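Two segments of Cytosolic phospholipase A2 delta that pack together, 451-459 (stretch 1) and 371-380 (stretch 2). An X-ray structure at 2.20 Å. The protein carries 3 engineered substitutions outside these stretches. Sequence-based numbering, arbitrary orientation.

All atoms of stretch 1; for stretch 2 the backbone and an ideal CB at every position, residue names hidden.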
# COMPACT_ATOMS: atom_id res chain seq x y z
N GLY B 451 -2.18 16.86 7.87
CA GLY B 451 -2.20 17.79 9.00
C GLY B 451 -1.22 17.44 10.11
O GLY B 451 -0.89 18.30 10.94
N GLN B 452 -0.74 16.20 10.13
CA GLN B 452 0.25 15.75 11.10
C GLN B 452 1.64 16.35 10.87
O GLN B 452 2.49 16.29 11.75
CB GLN B 452 0.34 14.22 11.12
CG GLN B 452 -0.95 13.54 11.53
CD GLN B 452 -0.81 12.04 11.73
OE1 GLN B 452 0.28 11.48 11.65
NE2 GLN B 452 -1.93 11.38 11.98
N ARG B 453 1.88 16.93 9.69
CA ARG B 453 3.13 17.66 9.44
C ARG B 453 3.35 18.80 10.45
O ARG B 453 4.49 19.11 10.77
CB ARG B 453 3.17 18.20 8.01
CG ARG B 453 3.37 17.10 6.97
CD ARG B 453 3.79 17.64 5.62
NE ARG B 453 2.71 18.39 4.96
CZ ARG B 453 1.86 17.89 4.07
NH1 ARG B 453 1.91 16.61 3.69
NH2 ARG B 453 0.93 18.69 3.54
N ALA B 454 2.27 19.39 10.94
CA ALA B 454 2.37 20.45 11.95
C ALA B 454 3.01 19.93 13.24
O ALA B 454 3.75 20.67 13.90
CB ALA B 454 1.00 21.05 12.23
N ALA B 455 2.76 18.67 13.58
CA ALA B 455 3.38 18.03 14.75
C ALA B 455 4.88 17.80 14.60
O ALA B 455 5.55 17.42 15.57
CB ALA B 455 2.69 16.71 15.04
N LEU B 456 5.42 18.03 13.41
CA LEU B 456 6.83 17.79 13.13
C LEU B 456 7.61 19.05 12.72
O LEU B 456 8.80 18.97 12.42
CB LEU B 456 6.94 16.77 11.99
CG LEU B 456 6.15 15.47 12.13
CD1 LEU B 456 6.26 14.66 10.85
CD2 LEU B 456 6.65 14.66 13.32
N GLU B 457 6.94 20.20 12.71
CA GLU B 457 7.54 21.42 12.13
C GLU B 457 8.75 21.93 12.92
O GLU B 457 9.67 22.48 12.32
CB GLU B 457 6.48 22.51 11.91
CG GLU B 457 5.74 22.99 13.14
CD GLU B 457 4.53 23.84 12.77
OE1 GLU B 457 4.47 24.34 11.63
OE2 GLU B 457 3.64 23.99 13.64
N ARG B 458 8.77 21.70 14.23
CA ARG B 458 9.91 22.07 15.07
C ARG B 458 10.69 20.86 15.60
O ARG B 458 11.50 20.99 16.52
CB ARG B 458 9.41 22.93 16.24
CG ARG B 458 9.04 24.34 15.82
CD ARG B 458 8.39 25.11 16.94
NE ARG B 458 7.10 24.51 17.23
CZ ARG B 458 6.83 23.74 18.29
NH1 ARG B 458 7.74 23.47 19.21
NH2 ARG B 458 5.61 23.25 18.41
N GLY B 459 10.47 19.70 14.99
CA GLY B 459 11.06 18.45 15.47
C GLY B 459 10.60 18.10 16.87
O GLY B 459 11.31 17.42 17.60
N UNK B 371 -1.65 6.56 17.76
CA UNK B 371 -0.82 7.46 16.98
C UNK B 371 -1.65 8.56 16.33
O UNK B 371 -1.32 9.74 16.44
CB UNK B 371 -0.05 6.68 15.91
N UNK B 372 -2.74 8.17 15.68
CA UNK B 372 -3.58 9.13 14.98
C UNK B 372 -4.19 10.16 15.92
O UNK B 372 -4.17 11.36 15.64
CB UNK B 372 -4.69 8.40 14.22
N UNK B 373 -4.72 9.70 17.05
CA UNK B 373 -5.29 10.62 18.02
C UNK B 373 -4.24 11.63 18.52
O UNK B 373 -4.50 12.84 18.56
CB UNK B 373 -5.88 9.84 19.20
N UNK B 374 -3.08 11.13 18.91
CA UNK B 374 -2.04 11.99 19.47
C UNK B 374 -1.51 13.00 18.46
O UNK B 374 -1.39 14.18 18.78
CB UNK B 374 -0.88 11.14 19.99
N UNK B 375 -1.22 12.53 17.25
CA UNK B 375 -0.66 13.41 16.22
C UNK B 375 -1.67 14.44 15.66
O UNK B 375 -1.30 15.30 14.88
CB UNK B 375 -0.12 12.55 15.07
N UNK B 376 -2.94 14.35 16.07
CA UNK B 376 -3.89 15.44 15.87
C UNK B 376 -3.56 16.69 16.69
O UNK B 376 -3.95 17.79 16.31
CB UNK B 376 -5.30 14.96 16.22
N UNK B 377 -2.85 16.51 17.80
CA UNK B 377 -2.31 17.62 18.60
C UNK B 377 -0.84 17.82 18.23
O UNK B 377 -0.01 16.96 18.53
CB UNK B 377 -2.46 17.35 20.10
N UNK B 378 -0.50 18.97 17.60
CA UNK B 378 0.89 19.23 17.18
C UNK B 378 1.93 19.26 18.32
O UNK B 378 3.13 19.23 18.05
CB UNK B 378 0.94 20.57 16.44
N UNK B 379 1.46 19.35 19.56
CA UNK B 379 2.33 19.43 20.72
C UNK B 379 2.23 18.23 21.65
O UNK B 379 2.67 18.30 22.79
CB UNK B 379 2.01 20.70 21.51
N UNK B 380 1.69 17.11 21.17
CA UNK B 380 1.28 16.02 22.06
C UNK B 380 2.38 15.50 23.00
O UNK B 380 2.10 15.30 24.17
CB UNK B 380 0.77 14.86 21.21

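Position 371 lies on a helix, and its CA-to-CB bond points sideways to stretch 1. Nothing of stretch 1 comes within 5.5 Å of the ideal CB. The residue is Met371, outside the contact.

At 372 the bond points away. The backbone still runs beside the end of Gln452, with the ideal CB 4.6 Å from Gln452 NE2. Many helix-forming residues would suit. The residue is Ala372. Its CA lies 4.1 Å from Gln452 NE2.

Positions 373 and 374 meet nothing of stretch 1. Their helical backbone angles would accept most residues. They are His373 and Leu374.

Position 375 faces stretch 1, with CA-to-CB pointing toward it. The ideal CB is close to Gln452, 3.5 Å from Gln452 CD, and lies 5.0 Å from Ala455 CB. Beyond it lie the Ala455 methyl and the end of Leu456. A long or flat apolar side chain could follow this surface: leucine, methionine, phenylalanine or tyrosine. The residue is Tyr375, with chi1 in m. This rotamer carries the ring along Ala455 and Leu456. Ala455 CB is 3.9 Å from Tyr375 CD1, and Leu456 CD2 meets the ring edge, 4.2 Å from Tyr375 CE1. Tyr375 OH is hydrogen-bonded elsewhere in the structure.

At 376 the bond would point away from stretch 1, which offers nothing within reach. The phi/psi of -67/-26 excludes no residue, but an ideal CB would lie only 3.2 Å from the carbonyl O of 373. Glycine avoids that crowding, since it has no CB. The residue is Gly376.

Position 377 also points away, and its ideal CB meets nothing of stretch 1. It opens a type I turn that ends at 380, where aspartate, asparagine or serine is common because the side chain can accept a hydrogen bond from the turn backbone. The residue is Asp377. Its OD1 accepts from the backbone N of 379 at 2.9 Å.

At 378 the two backbones come closest, with CA 3.7 Å from the CA of Ala455. The ideal CB is 3.8 Å from Ala454 O and 3.9 Å from Ala455 N. Small or compact residues fit here. The phi of -61° at the second place of the turn also allows proline. The residue is Pro378. Its CB packs 4.3 Å from Ala454 CB, and its carbonyl O receives a CA-H...O contact from Ala455 CA at 3.5 Å.

At 379 the bond points away, but the ideal CB is 5.4 Å from Arg458 NH2. A flexible acid, or another acceptor long enough to turn back, would suit that charge. The residue is Glu379. Its end comes nearer, and Glu379 OE2 forms a salt bridge with Arg458 NH2, a very short hydrogen bond of 2.3 Å.

Position 380 points sideways, with no part of stretch 1 near its ideal CB. Many residues would do. It is Trp380, whose N closes the turn onto Asp377 O at 3.1 Å.

Stretch 2 (371-380) MAHLYGDPEW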
# COMPACT_ATOMS: atom_id res chain seq x y z
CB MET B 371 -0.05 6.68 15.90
CG MET B 371 0.97 5.72 16.47
SD MET B 371 1.59 4.53 15.27
CE MET B 371 2.48 5.62 14.16
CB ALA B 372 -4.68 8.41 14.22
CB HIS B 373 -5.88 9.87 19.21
CG HIS B 373 -6.46 10.78 20.25
ND1 HIS B 373 -6.15 10.67 21.59
CD2 HIS B 373 -7.30 11.83 20.14
CE1 HIS B 373 -6.80 11.61 22.26
NE2 HIS B 373 -7.50 12.33 21.40
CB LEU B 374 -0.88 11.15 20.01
CG LEU B 374 -1.20 10.34 21.27
CD1 LEU B 374 -0.02 9.44 21.61
CD2 LEU B 374 -1.55 11.24 22.45
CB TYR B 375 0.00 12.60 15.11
CG TYR B 375 1.38 12.12 15.48
CD1 TYR B 375 2.51 12.84 15.11
CD2 TYR B 375 1.57 10.97 16.23
CE1 TYR B 375 3.78 12.41 15.44
CE2 TYR B 375 2.84 10.53 16.58
CZ TYR B 375 3.94 11.25 16.18
OH TYR B 375 5.19 10.82 16.53
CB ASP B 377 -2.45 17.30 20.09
CG ASP B 377 -1.79 18.34 21.00
OD1 ASP B 377 -1.30 19.38 20.51
OD2 ASP B 377 -1.74 18.11 22.22
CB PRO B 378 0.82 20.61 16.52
CG PRO B 378 -0.62 20.88 16.27
CD PRO B 378 -1.39 20.10 17.28
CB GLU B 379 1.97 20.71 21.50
CG GLU B 379 3.07 21.73 21.57
CD GLU B 379 3.70 22.02 20.24
OE1 GLU B 379 3.00 22.45 19.31
OE2 GLU B 379 4.92 21.83 20.13
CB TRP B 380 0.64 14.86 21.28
CG TRP B 380 1.58 14.03 20.44
CD1 TRP B 380 1.84 14.19 19.12
CD2 TRP B 380 2.35 12.91 20.87
NE1 TRP B 380 2.73 13.24 18.69
CE2 TRP B 380 3.07 12.44 19.75
CE3 TRP B 380 2.51 12.26 22.09
CZ2 TRP B 380 3.93 11.35 19.81
CZ3 TRP B 380 3.37 11.18 22.16
CH2 TRP B 380 4.08 10.73 21.03
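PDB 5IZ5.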